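Local coordinates for putative hydrolase (Agrobacterium vitis, PDB 3LLC), which is a putative alpha/beta hydrolase that probably acts as an esterase or thioesterase, perhaps removing fatty acyl groups from proteins, at residues 27-32 with 101-106; 87-92 with 116-121; 160-165 with 172-177; 197-202 with 225-230. All blocks are in the same frame, centred on the assembly; numbering follows the deposited sequence.

Contact 1: 27-32 with 101-106; sequences ALVRAP and DHFKPE
Behind Phe103, the aromatic residue that meets Val29 and Ala27, the end of helix 89-103 is tied off by a short bond of 2.7 Å from Lys104 NZ to Asp101 O. The ammonium lies in the carbonyl plane, at a C=O...N angle of 146°. Lys104 is the first residue to leave the helix and does so with positive phi, and its side chain turns back to the carbonyl three residues earlier. The contact itself is wholly apolar. Phe103 CG stands anti to the carbonyl carbon (chi1 -66°), and the ring reaches out to strand 23-30, an inner strand of the alpha/beta hydrolase sheet running between strands 9-16 and 68-72. Helix 89-103 is thereby packed on the sheet, where Ile70 and the edge-to-face ring of His12 also meet Phe103. In one of its two modelled conformers, Val29 lays CG2 over a ring face near the rim, while its CG1 comes 4.0 Å from Phe103 CE1. Ala27 CB approaches the ring edge, 4.4 Å from Phe103 CE2. The opposite face is covered from within the helix by His102, whose CD2 sits 3.7 Å above the middle of the Phe103 ring.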
loop_
_atom_site.group_PDB
_atom_site.type_symbol
_atom_site.label_atom_id
_atom_site.label_comp_id
_atom_site.label_asym_id
_atom_site.label_seq_id
_atom_site.Cartn_x
_atom_site.Cartn_y
_atom_site.Cartn_z
ATOM N N ALA A 27 5.362 -11.947 -8.447
ATOM C CA ALA A 27 6.203 -11.413 -7.358
ATOM C C ALA A 27 7.697 -11.548 -7.671
ATOM O O ALA A 27 8.134 -12.458 -8.389
ATOM C CB ALA A 27 5.854 -12.105 -5.981
ATOM N N LEU A 28 8.461 -10.587 -7.155
ATOM C CA LEU A 28 9.919 -10.525 -7.253
ATOM C C LEU A 28 10.453 -10.472 -5.807
ATOM O O LEU A 28 10.104 -9.548 -5.056
ATOM C CB LEU A 28 10.340 -9.259 -8.019
ATOM C CG LEU A 28 9.990 -9.207 -9.524
ATOM C CD1 LEU A 28 10.199 -7.793 -10.091
ATOM C CD2 LEU A 28 10.792 -10.282 -10.336
ATOM N N VAL A 29 11.297 -11.430 -5.441
ATOM C CA VAL A 29 11.735 -11.614 -4.048
ATOM C C VAL A 29 13.249 -11.779 -3.918
ATOM O O VAL A 29 13.912 -12.449 -4.736
ATOM C CB VAL A 29 11.069 -12.851 -3.399
ATOM C CG1 VAL A 29 11.711 -14.142 -3.898
ATOM C CG2 VAL A 29 11.182 -12.779 -1.890
ATOM N N ARG A 30 13.800 -11.132 -2.895
ATOM C CA ARG A 30 15.198 -11.228 -2.542
ATOM C C ARG A 30 15.248 -11.764 -1.106
ATOM O O ARG A 30 14.685 -11.152 -0.203
ATOM C CB ARG A 30 15.809 -9.825 -2.627
ATOM C CG ARG A 30 17.270 -9.731 -2.402
ATOM C CD ARG A 30 17.712 -8.274 -2.333
ATOM N NE ARG A 30 17.525 -7.553 -3.590
ATOM C CZ ARG A 30 18.414 -7.496 -4.583
ATOM N NH1 ARG A 30 19.553 -8.182 -4.532
ATOM N NH2 ARG A 30 18.152 -6.784 -5.667
ATOM N N ALA A 31 15.893 -12.910 -0.896
ATOM C CA ALA A 31 16.038 -13.465 0.463
ATOM C C ALA A 31 16.962 -12.590 1.332
ATOM O O ALA A 31 17.931 -12.018 0.835
ATOM C CB ALA A 31 16.573 -14.920 0.410
ATOM N N PRO A 32 16.678 -12.502 2.645
ATOM C CA PRO A 32 17.662 -11.895 3.549
ATOM C C PRO A 32 18.958 -12.703 3.630
ATOM O O PRO A 32 18.944 -13.915 3.401
ATOM C CB PRO A 32 16.931 -11.869 4.898
ATOM C CG PRO A 32 15.958 -12.980 4.821
ATOM C CD PRO A 32 15.530 -13.070 3.376
ATOM N N ASP A 101 1.978 -14.857 3.334
ATOM C CA ASP A 101 1.854 -16.234 3.812
ATOM C C ASP A 101 2.603 -17.265 2.950
ATOM O O ASP A 101 2.928 -18.375 3.416
ATOM C CB ASP A 101 0.381 -16.649 3.922
ATOM C CG ASP A 101 -0.390 -15.862 5.023
ATOM O OD1 ASP A 101 0.252 -15.185 5.875
ATOM O OD2 ASP A 101 -1.648 -15.929 5.032
ATOM N N HIS A 102 2.885 -16.911 1.696
ATOM C CA HIS A 102 3.640 -17.808 0.812
ATOM C C HIS A 102 5.121 -17.846 1.240
ATOM O O HIS A 102 5.724 -18.889 1.258
ATOM C CB HIS A 102 3.501 -17.353 -0.645
ATOM C CG HIS A 102 4.167 -18.256 -1.645
ATOM N ND1 HIS A 102 3.573 -19.409 -2.122
ATOM C CD2 HIS A 102 5.368 -18.167 -2.270
ATOM C CE1 HIS A 102 4.395 -20.008 -2.972
ATOM N NE2 HIS A 102 5.481 -19.265 -3.095
ATOM N N PHE A 103 5.691 -16.684 1.552
ATOM C CA PHE A 103 7.113 -16.543 1.870
ATOM C C PHE A 103 7.429 -16.609 3.366
ATOM O O PHE A 103 8.537 -16.986 3.734
ATOM C CB PHE A 103 7.621 -15.229 1.273
ATOM C CG PHE A 103 7.613 -15.223 -0.239
ATOM C CD1 PHE A 103 8.513 -16.023 -0.932
ATOM C CD2 PHE A 103 6.720 -14.445 -0.952
ATOM C CE1 PHE A 103 8.517 -16.043 -2.323
ATOM C CE2 PHE A 103 6.725 -14.453 -2.337
ATOM C CZ PHE A 103 7.628 -15.251 -3.021
ATOM N N LYS A 104 6.461 -16.239 4.209
ATOM C CA LYS A 104 6.558 -16.361 5.687
ATOM C C LYS A 104 7.833 -15.787 6.303
ATOM O O LYS A 104 8.528 -16.488 7.021
ATOM C CB LYS A 104 6.463 -17.823 6.105
ATOM C CG LYS A 104 5.131 -18.469 5.839
ATOM C CD LYS A 104 5.178 -19.962 6.193
ATOM C CE LYS A 104 3.788 -20.497 6.530
ATOM N NZ LYS A 104 2.729 -20.088 5.554
ATOM N N PRO A 105 8.160 -14.529 6.022
ATOM C CA PRO A 105 9.330 -13.938 6.660
ATOM C C PRO A 105 9.122 -13.885 8.179
ATOM O O PRO A 105 7.978 -13.729 8.647
ATOM C CB PRO A 105 9.385 -12.538 6.044
ATOM C CG PRO A 105 7.969 -12.253 5.699
ATOM C CD PRO A 105 7.430 -13.548 5.207
ATOM N N GLU A 106 10.203 -14.060 8.942
ATOM C CA GLU A 106 10.107 -14.005 10.414
ATOM C C GLU A 106 9.670 -12.625 10.924
ATOM O O GLU A 106 8.809 -12.526 11.801
ATOM C CB GLU A 106 11.428 -14.421 11.082
ATOM C CG GLU A 106 11.939 -15.774 10.633
ATOM C CD GLU A 106 13.053 -16.325 11.534
ATOM O OE1 GLU A 106 13.372 -15.716 12.589
ATOM O OE2 GLU A 106 13.612 -17.370 11.158
#

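Contact 2: 87-92 with 116-121; sequences GTISRW and GGWIAL
Ile89 is the bump of this helix-helix contact, and the six-membered ring of Trp118 is the flat floor it settles on. CG1 of Ile89 stands 3.9 Å from the centroid of that ring and 18° off its normal, a CH-pi contact over the face. One bond further on, Ile89 CD1 comes within 3.7 Å of Trp118 CE3, so that the end of the isoleucine stays over the same face, near CE3 and CZ3. The two side chains cross at nearly a right angle. With CG anti to the backbone N (chi1 -171°), the indole of Trp118 extends to where Ile89 can lie over its face, and its NE1 is bonded to Asn196 O, which holds the indole in place. Ile119, modelled in two conformers, lies beside both Ile89 and Trp92: its CG1 is 4.5 Å from Ile89 CG2, and its CD1 reaches to within 3.8 Å of Trp92 CB. The indole of Trp92 leads away to bond Ser75 O through NE1. Thr88 caps the start of helix 89-103: its OG1 accepts from Arg91 N at 3.1 Å. All four touching residues are buried. Helix 115-128 begins at what looks like the nucleophile elbow of the alpha/beta hydrolase fold, a GxSxG pattern that includes Gly116, and Ile89 and Trp92 pack against the first turns of the helix that follows such an elbow.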
loop_
_atom_site.group_PDB
_atom_site.type_symbol
_atom_site.label_atom_id
_atom_site.label_comp_id
_atom_site.label_asym_id
_atom_site.label_seq_id
_atom_site.Cartn_x
_atom_site.Cartn_y
_atom_site.Cartn_z
ATOM N N GLY A 87 -11.031 -5.368 -9.437
ATOM C CA GLY A 87 -10.291 -4.987 -8.261
ATOM C C GLY A 87 -11.075 -4.247 -7.174
ATOM O O GLY A 87 -11.915 -3.412 -7.452
ATOM N N THR A 88 -10.772 -4.570 -5.919
ATOM C CA THR A 88 -11.356 -3.912 -4.752
ATOM C C THR A 88 -10.276 -3.920 -3.657
ATOM O O THR A 88 -9.328 -4.732 -3.692
ATOM C CB THR A 88 -12.624 -4.651 -4.229
ATOM O OG1 THR A 88 -12.250 -5.978 -3.813
ATOM C CG2 THR A 88 -13.826 -4.724 -5.259
ATOM N N ILE A 89 -10.417 -3.052 -2.661
ATOM C CA ILE A 89 -9.561 -3.088 -1.495
ATOM C C ILE A 89 -9.549 -4.507 -0.881
ATOM O O ILE A 89 -8.452 -5.012 -0.551
ATOM C CB ILE A 89 -9.923 -2.012 -0.452
ATOM C CG1 ILE A 89 -9.835 -0.580 -1.035
ATOM C CG2 ILE A 89 -9.013 -2.088 0.758
ATOM C CD1 ILE A 89 -8.475 -0.184 -1.474
ATOM N N SER A 90 -10.714 -5.137 -0.719
ATOM C CA SER A 90 -10.744 -6.498 -0.158
ATOM C C SER A 90 -9.893 -7.505 -0.962
ATOM O O SER A 90 -9.153 -8.323 -0.375
ATOM C CB SER A 90 -12.166 -7.031 0.001
ATOM O OG SER A 90 -12.900 -6.305 0.982
ATOM N N ARG A 91 -10.026 -7.494 -2.300
ATOM C CA ARG A 91 -9.272 -8.432 -3.152
ATOM C C ARG A 91 -7.767 -8.162 -3.144
ATOM O O ARG A 91 -6.949 -9.106 -3.127
ATOM C CB ARG A 91 -9.800 -8.434 -4.612
ATOM C CG ARG A 91 -11.070 -9.245 -4.757
ATOM C CD ARG A 91 -11.773 -9.023 -6.063
ATOM N NE ARG A 91 -11.016 -9.333 -7.282
ATOM C CZ ARG A 91 -10.905 -10.539 -7.850
ATOM N NH1 ARG A 91 -11.430 -11.632 -7.293
ATOM N NH2 ARG A 91 -10.238 -10.658 -8.997
ATOM N N TRP A 92 -7.388 -6.878 -3.146
ATOM C CA TRP A 92 -5.977 -6.493 -3.170
ATOM C C TRP A 92 -5.310 -6.756 -1.809
ATOM O O TRP A 92 -4.158 -7.181 -1.751
ATOM C CB TRP A 92 -5.829 -5.026 -3.619
ATOM C CG TRP A 92 -6.201 -4.845 -5.105
ATOM C CD1 TRP A 92 -5.994 -5.745 -6.101
ATOM C CD2 TRP A 92 -6.802 -3.683 -5.742
ATOM N NE1 TRP A 92 -6.431 -5.242 -7.318
ATOM C CE2 TRP A 92 -6.919 -3.982 -7.127
ATOM C CE3 TRP A 92 -7.251 -2.448 -5.281
ATOM C CZ2 TRP A 92 -7.456 -3.069 -8.056
ATOM C CZ3 TRP A 92 -7.808 -1.549 -6.200
ATOM C CH2 TRP A 92 -7.916 -1.876 -7.563
ATOM N N GLY A 116 -1.554 1.783 -1.000
ATOM C CA GLY A 116 -0.783 0.736 -0.338
ATOM C C GLY A 116 -0.664 0.963 1.176
ATOM O O GLY A 116 -0.492 0.012 1.943
ATOM N N GLY A 117 -0.738 2.227 1.606
ATOM C CA GLY A 117 -0.813 2.591 3.029
ATOM C C GLY A 117 -2.097 2.148 3.700
ATOM O O GLY A 117 -2.092 1.705 4.864
ATOM N N TRP A 118 -3.210 2.230 2.963
ATOM C CA TRP A 118 -4.509 1.691 3.455
ATOM C C TRP A 118 -4.394 0.183 3.606
ATOM O O TRP A 118 -4.794 -0.389 4.633
ATOM C CB TRP A 118 -5.633 2.031 2.438
ATOM C CG TRP A 118 -7.075 1.760 2.861
ATOM C CD1 TRP A 118 -7.517 1.204 4.013
ATOM C CD2 TRP A 118 -8.246 2.104 2.102
ATOM N NE1 TRP A 118 -8.907 1.152 4.013
ATOM C CE2 TRP A 118 -9.369 1.699 2.846
ATOM C CE3 TRP A 118 -8.449 2.698 0.855
ATOM C CZ2 TRP A 118 -10.685 1.887 2.393
ATOM C CZ3 TRP A 118 -9.736 2.881 0.402
ATOM C CH2 TRP A 118 -10.848 2.482 1.162
ATOM N N ILE A 119 -3.863 -0.468 2.572
ATOM C CA ILE A 119 -3.751 -1.926 2.602
ATOM C C ILE A 119 -2.781 -2.359 3.730
ATOM O O ILE A 119 -3.064 -3.336 4.428
ATOM C CB ILE A 119 -3.414 -2.506 1.188
ATOM C CG1 ILE A 119 -4.565 -2.187 0.212
ATOM C CG2 ILE A 119 -3.160 -4.038 1.235
ATOM C CD1 ILE A 119 -4.253 -2.505 -1.242
ATOM N N ALA A 120 -1.697 -1.613 3.948
ATOM C CA ALA A 120 -0.768 -1.905 5.070
ATOM C C ALA A 120 -1.468 -1.887 6.425
ATOM O O ALA A 120 -1.249 -2.784 7.262
ATOM C CB ALA A 120 0.419 -0.906 5.088
ATOM N N LEU A 121 -2.312 -0.872 6.642
ATOM C CA LEU A 121 -3.080 -0.740 7.916
ATOM C C LEU A 121 -4.080 -1.894 8.099
ATOM O O LEU A 121 -4.188 -2.467 9.197
ATOM C CB LEU A 121 -3.769 0.644 7.950
ATOM C CG LEU A 121 -2.838 1.854 8.049
ATOM C CD1 LEU A 121 -3.500 3.202 7.666
ATOM C CD2 LEU A 121 -2.280 1.893 9.471
#

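Contact 3: 160-165 with 172-177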
loop_
_atom_site.group_PDB
_atom_site.type_symbol
_atom_site.label_atom_id
_atom_site.label_comp_id
_atom_site.label_asym_id
_atom_site.label_seq_id
_atom_site.Cartn_x
_atom_site.Cartn_y
_atom_site.Cartn_z
ATOM N N ASP A 160 -23.783 15.051 -9.450
ATOM C CA ASP A 160 -24.789 14.244 -10.115
ATOM C C ASP A 160 -24.262 13.566 -11.392
ATOM O O ASP A 160 -24.697 12.470 -11.694
ATOM C CB ASP A 160 -26.056 15.065 -10.373
ATOM C CG ASP A 160 -26.660 15.597 -9.085
ATOM O OD1 ASP A 160 -25.995 16.435 -8.432
ATOM O OD2 ASP A 160 -27.780 15.173 -8.720
ATOM N N ARG A 161 -23.325 14.182 -12.118
ATOM C CA ARG A 161 -22.650 13.494 -13.243
ATOM C C ARG A 161 -22.119 12.114 -12.743
ATOM O O ARG A 161 -22.540 11.048 -13.205
ATOM C CB ARG A 161 -21.470 14.333 -13.838
ATOM C CG ARG A 161 -20.613 13.573 -14.936
ATOM C CD ARG A 161 -19.407 14.345 -15.556
ATOM N NE ARG A 161 -18.176 14.368 -14.745
ATOM C CZ ARG A 161 -17.328 13.343 -14.558
ATOM N NH1 ARG A 161 -17.546 12.145 -15.101
ATOM N NH2 ARG A 161 -16.250 13.509 -13.798
ATOM N N GLU A 162 -21.228 12.162 -11.764
ATOM C CA GLU A 162 -20.568 10.941 -11.284
ATOM C C GLU A 162 -21.574 9.915 -10.722
ATOM O O GLU A 162 -21.452 8.715 -10.993
ATOM C CB GLU A 162 -19.510 11.269 -10.247
ATOM C CG GLU A 162 -18.258 11.996 -10.756
ATOM C CD GLU A 162 -18.359 13.526 -10.670
ATOM O OE1 GLU A 162 -19.487 14.064 -10.757
ATOM O OE2 GLU A 162 -17.293 14.171 -10.508
ATOM N N ARG A 163 -22.571 10.381 -9.967
ATOM C CA ARG A 163 -23.501 9.477 -9.276
ATOM C C ARG A 163 -24.367 8.680 -10.253
ATOM O O ARG A 163 -24.663 7.499 -9.998
ATOM C CB ARG A 163 -24.379 10.228 -8.249
ATOM C CG ARG A 163 -23.709 10.415 -6.872
ATOM C CD ARG A 163 -24.640 11.096 -5.836
ATOM N NE ARG A 163 -24.973 12.475 -6.195
ATOM C CZ ARG A 163 -24.353 13.546 -5.707
ATOM N NH1 ARG A 163 -23.366 13.409 -4.839
ATOM N NH2 ARG A 163 -24.718 14.758 -6.096
ATOM N N ALA A 164 -24.757 9.310 -11.360
ATOM C CA ALA A 164 -25.551 8.633 -12.377
ATOM C C ALA A 164 -24.695 7.676 -13.201
ATOM O O ALA A 164 -25.170 6.596 -13.559
ATOM C CB ALA A 164 -26.278 9.636 -13.293
ATOM N N GLU A 165 -23.452 8.073 -13.502
ATOM C CA GLU A 165 -22.499 7.192 -14.195
ATOM C C GLU A 165 -22.323 5.904 -13.390
ATOM O O GLU A 165 -22.394 4.810 -13.952
ATOM C CB GLU A 165 -21.131 7.877 -14.413
ATOM C CG GLU A 165 -21.081 8.825 -15.604
ATOM C CD GLU A 165 -19.723 9.507 -15.796
ATOM O OE1 GLU A 165 -18.643 8.949 -15.467
ATOM O OE2 GLU A 165 -19.741 10.642 -16.303
ATOM N N PHE A 172 -17.255 5.549 -12.758
ATOM C CA PHE A 172 -17.096 6.918 -13.237
ATOM C C PHE A 172 -15.613 7.191 -13.520
ATOM O O PHE A 172 -14.736 6.500 -13.007
ATOM C CB PHE A 172 -17.699 7.970 -12.264
ATOM C CG PHE A 172 -16.861 8.263 -11.081
ATOM C CD1 PHE A 172 -17.001 7.515 -9.933
ATOM C CD2 PHE A 172 -15.945 9.309 -11.085
ATOM C CE1 PHE A 172 -16.229 7.776 -8.830
ATOM C CE2 PHE A 172 -15.177 9.565 -9.991
ATOM C CZ PHE A 172 -15.300 8.783 -8.845
ATOM N N GLU A 173 -15.370 8.202 -14.352
ATOM C CA GLU A 173 -14.040 8.581 -14.831
ATOM C C GLU A 173 -13.668 9.976 -14.369
ATOM O O GLU A 173 -14.524 10.837 -14.228
ATOM C CB GLU A 173 -14.017 8.583 -16.372
ATOM C CG GLU A 173 -14.183 7.222 -16.996
ATOM C CD GLU A 173 -14.003 7.237 -18.518
ATOM O OE1 GLU A 173 -14.362 8.250 -19.157
ATOM O OE2 GLU A 173 -13.511 6.226 -19.071
ATOM N N GLU A 174 -12.373 10.162 -14.127
ATOM C CA GLU A 174 -11.809 11.477 -13.847
ATOM C C GLU A 174 -10.493 11.602 -14.610
ATOM O O GLU A 174 -9.725 10.630 -14.761
ATOM C CB GLU A 174 -11.559 11.692 -12.352
ATOM C CG GLU A 174 -12.796 11.635 -11.480
ATOM C CD GLU A 174 -13.690 12.862 -11.597
ATOM O OE1 GLU A 174 -13.253 13.902 -12.132
ATOM O OE2 GLU A 174 -14.843 12.781 -11.138
ATOM N N VAL A 175 -10.251 12.803 -15.135
ATOM C CA VAL A 175 -8.996 13.120 -15.846
ATOM C C VAL A 175 -7.778 12.902 -14.930
ATOM O O VAL A 175 -7.810 13.309 -13.762
ATOM C CB VAL A 175 -8.974 14.595 -16.320
ATOM C CG1 VAL A 175 -10.106 14.856 -17.317
ATOM C CG2 VAL A 175 -9.055 15.553 -15.104
ATOM N N SER A 176 -6.729 12.253 -15.447
ATOM C CA SER A 176 -5.495 12.032 -14.674
ATOM C C SER A 176 -4.370 12.961 -15.110
ATOM O O SER A 176 -3.999 12.975 -16.290
ATOM C CB SER A 176 -4.988 10.594 -14.818
ATOM O OG SER A 176 -3.859 10.372 -13.970
ATOM N N GLU A 177 -3.828 13.711 -14.144
ATOM C CA GLU A 177 -2.622 14.539 -14.305
ATOM C C GLU A 177 -1.474 13.712 -14.890
ATOM O O GLU A 177 -0.688 14.184 -15.721
ATOM C CB GLU A 177 -2.203 15.095 -12.921
ATOM C CG GLU A 177 -0.848 15.810 -12.847
ATOM C CD GLU A 177 -0.619 16.501 -11.498
ATOM O OE1 GLU A 177 -1.491 16.383 -10.608
ATOM O OE2 GLU A 177 0.432 17.162 -11.327
#
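Charge dominates where Arg161 reaches from helix 160-165 to the strand at Glu173 and Glu174. Its chain runs out with CG anti to the backbone N (chi1 173°) and bends at chi3, which swings the guanidinium over to the strand. NH2 donates to Glu173 O at 3.2 Å, nearly in line with the C=O bond and within the guanidinium plane; NH1 adds a weak bond to the same oxygen. NH2 also forms a salt bridge of 3.1 Å with Glu174 OE2, in the conformer of Glu174 described, the two flat groups being turned 63° apart. On the helix side, NH1 holds Glu165 OE2 at 2.9 Å, from the syn side but tilted well out of the carboxylate plane. Glu162 OE2 pairs with the same arginine by charge alone, lying out of the guanidinium plane. In that conformer of Glu174 its OE2 also comes near Glu162 OE2, a doubtful like-charge approach that Arg161 NH2, close to both, would probably ease.

Helix 160-169 and hairpin strand 171-174 belong to the segment inserted between sheet strands 136-143 and 209-214, the usual place of the cap in alpha/beta hydrolases. Helix 160-165 and strand 172-174 run at 139°, their axes approaching to 8.2 Å.

Apolar contact comes from Phe172, whose ring takes Glu162 CB over one face and has CD2 3.6 Å from Glu162 CG. Beyond the two segments, Phe172 meets the ring of Phe185 on the partner strand of the hairpin. A carboxylate oxygen against carbon makes the last kind of contact: back toward the strand backbone, past the root of the ring, Glu165 OE1 stands 3.5 Å from Phe172 CB.

Contact 4: 197-202 with 225-230. With EDO (1,2-ethanediol), chain C; EDO (1,2-ethanediol), chain D.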
loop_
_atom_site.group_PDB
_atom_site.type_symbol
_atom_site.label_atom_id
_atom_site.label_comp_id
_atom_site.label_asym_id
_atom_site.label_seq_id
_atom_site.Cartn_x
_atom_site.Cartn_y
_atom_site.Cartn_z
ATOM N N ARG A 197 -13.067 0.391 5.991
ATOM C CA ARG A 197 -12.813 1.689 6.586
ATOM C C ARG A 197 -12.036 1.483 7.900
ATOM O O ARG A 197 -12.487 0.715 8.773
ATOM C CB ARG A 197 -14.131 2.430 6.838
ATOM C CG ARG A 197 -13.989 3.928 7.140
ATOM C CD ARG A 197 -15.364 4.597 7.274
ATOM N NE ARG A 197 -15.249 6.053 7.138
ATOM C CZ ARG A 197 -16.267 6.883 6.947
ATOM N NH1 ARG A 197 -17.517 6.443 6.903
ATOM N NH2 ARG A 197 -16.021 8.190 6.800
ATOM N N VAL A 198 -10.901 2.143 8.022
ATOM C CA VAL A 198 -10.013 1.994 9.214
ATOM C C VAL A 198 -10.038 3.146 10.218
ATOM O O VAL A 198 -9.708 2.929 11.408
ATOM C CB VAL A 198 -8.537 1.641 8.814
ATOM C CG1 VAL A 198 -8.478 0.312 8.075
ATOM C CG2 VAL A 198 -7.837 2.756 7.991
HETATM N N MSE A 199 -10.443 4.363 9.790
HETATM C CA MSE A 199 -10.441 5.533 10.674
HETATM C C MSE A 199 -11.797 5.883 11.310
HETATM O O MSE A 199 -11.965 6.987 11.816
HETATM C CB MSE A 199 -9.816 6.757 9.958
HETATM C CG MSE A 199 -8.361 6.521 9.524
HETATM SE SE MSE A 199 -7.484 8.175 8.875
HETATM C CE MSE A 199 -8.669 8.410 7.330
ATOM N N ALA A 200 -12.761 4.965 11.302
ATOM C CA ALA A 200 -13.993 5.180 12.059
ATOM C C ALA A 200 -13.749 4.908 13.572
ATOM O O ALA A 200 -14.565 5.267 14.404
ATOM C CB ALA A 200 -15.197 4.334 11.529
ATOM N N GLY A 201 -12.617 4.281 13.903
ATOM C CA GLY A 201 -12.174 4.155 15.313
ATOM C C GLY A 201 -10.657 4.179 15.429
ATOM O O GLY A 201 -9.992 4.596 14.513
HETATM N N MSE A 202 -10.123 3.776 16.592
HETATM C CA MSE A 202 -8.664 3.775 16.830
HETATM C C MSE A 202 -8.001 2.535 16.243
HETATM O O MSE A 202 -8.571 1.446 16.264
HETATM C CB MSE A 202 -8.379 3.875 18.353
HETATM C CG MSE A 202 -8.997 5.087 19.025
HETATM SE SE MSE A 202 -8.218 6.744 18.263
HETATM C CE MSE A 202 -6.307 6.373 18.712
ATOM N N ALA A 225 -3.074 13.117 6.545
ATOM C CA ALA A 225 -2.008 12.486 7.346
ATOM C C ALA A 225 -2.151 12.860 8.831
ATOM O O ALA A 225 -1.955 12.017 9.703
ATOM C CB ALA A 225 -0.580 12.853 6.816
ATOM N N LEU A 226 -2.507 14.119 9.113
ATOM C CA LEU A 226 -2.795 14.576 10.482
ATOM C C LEU A 226 -4.010 13.829 11.046
ATOM O O LEU A 226 -4.008 13.447 12.216
ATOM C CB LEU A 226 -3.000 16.102 10.529
ATOM C CG LEU A 226 -1.702 16.929 10.370
ATOM C CD1 LEU A 226 -2.049 18.427 10.088
ATOM C CD2 LEU A 226 -0.776 16.808 11.605
ATOM N N LYS A 227 -5.038 13.605 10.216
ATOM C CA LYS A 227 -6.202 12.790 10.626
ATOM C C LYS A 227 -5.775 11.336 10.983
ATOM O O LYS A 227 -6.176 10.791 12.034
ATOM C CB LYS A 227 -7.266 12.755 9.515
ATOM C CG LYS A 227 -8.545 11.996 9.906
ATOM C CD LYS A 227 -9.609 11.997 8.747
ATOM C CE LYS A 227 -10.890 11.266 9.131
ATOM N NZ LYS A 227 -11.965 11.478 8.123
ATOM N N LEU A 228 -4.942 10.728 10.150
ATOM C CA LEU A 228 -4.429 9.370 10.454
ATOM C C LEU A 228 -3.670 9.318 11.801
ATOM O O LEU A 228 -3.869 8.388 12.594
ATOM C CB LEU A 228 -3.545 8.848 9.314
ATOM C CG LEU A 228 -2.834 7.499 9.530
ATOM C CD1 LEU A 228 -3.869 6.387 9.877
ATOM C CD2 LEU A 228 -1.928 7.106 8.308
ATOM N N VAL A 229 -2.846 10.332 12.088
ATOM C CA VAL A 229 -2.124 10.367 13.359
ATOM C C VAL A 229 -3.110 10.389 14.559
ATOM O O VAL A 229 -2.867 9.734 15.569
ATOM C CB VAL A 229 -1.104 11.552 13.437
ATOM C CG1 VAL A 229 -0.563 11.790 14.919
ATOM C CG2 VAL A 229 0.046 11.341 12.412
ATOM N N GLU A 230 -4.239 11.093 14.426
ATOM C CA GLU A 230 -5.283 11.122 15.474
ATOM C C GLU A 230 -5.935 9.747 15.705
ATOM O O GLU A 230 -6.555 9.551 16.726
ATOM C CB GLU A 230 -6.388 12.145 15.139
ATOM C CG GLU A 230 -5.836 13.581 15.069
ATOM C CD GLU A 230 -6.792 14.648 14.502
ATOM O OE1 GLU A 230 -7.910 14.320 14.036
ATOM O OE2 GLU A 230 -6.379 15.842 14.513
HETATM C C1 EDO C . -11.215 0.239 14.234
HETATM O O1 EDO C . -12.161 1.192 13.755
HETATM C C2 EDO C . -9.858 0.673 13.731
HETATM O O2 EDO C . -9.814 0.385 12.356
HETATM C C1 EDO D . -12.514 -2.868 8.678
HETATM O O1 EDO D . -12.730 -4.282 8.469
HETATM C C2 EDO D . -11.178 -2.612 9.356
HETATM O O2 EDO D . -11.342 -1.893 10.577
#
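Met199, a selenomethionine, lays its side chain against helix 222-230, one of the helices that flank the sheet of this alpha/beta hydrolase. The selenium lies 3.6 Å from Leu228 CA and 4.0 Å from Leu228 CB, resting on the helix backbone as much as on the side chain. A bend at chi3 (-64°) turns the methyl CE aside to Lys227, where it comes 4.0 Å from CD, the two side chains crossing at a slant. Further along the loop, Met202, also selenomethionine, is bent at both chi2 and chi3, which brings its SE to 3.6 Å from Glu230 O at the surface. No hydrogen bond crosses between the segments. The second shell is polar: Asp148 accepts from the backbone N of both Val198 and Met199 and fixes the loop backbone from which the Met199 side chain extends. Asp152 pairs with Lys227 NZ and with Arg197 NH2, joining helix and loop through one carboxylate and keeping two like charges near each other. Leu228 is in turn packed on Ile211 of the sheet. Two ethanediol molecules, probably from the crystallisation liquor, lie beside the loop; O2 of the ethanediol of chain C donates to Val198 O at 2.7 Å.

The four contacts grade from core to surface. Contact 2 is fully buried near the centre of the chain, contact 1 is buried but further out, contact 4 is partly buried, and contact 3 lies at the surface in the cap region. Contacts 1 and 2 share helix 89-103, gripping it at its two ends, and both work through apolar side chains laid over aromatic rings. Contacts 2 and 4 touch directly, Leu121 CD1 meeting Leu228 CD1 at 3.9 Å, which makes one continuous packed region. Contact 3 stands apart, its centre about 22 Å from that of contact 2, and is held mainly by charge, whereas contact 4 mixes selenomethionine packing with a polar outer shell.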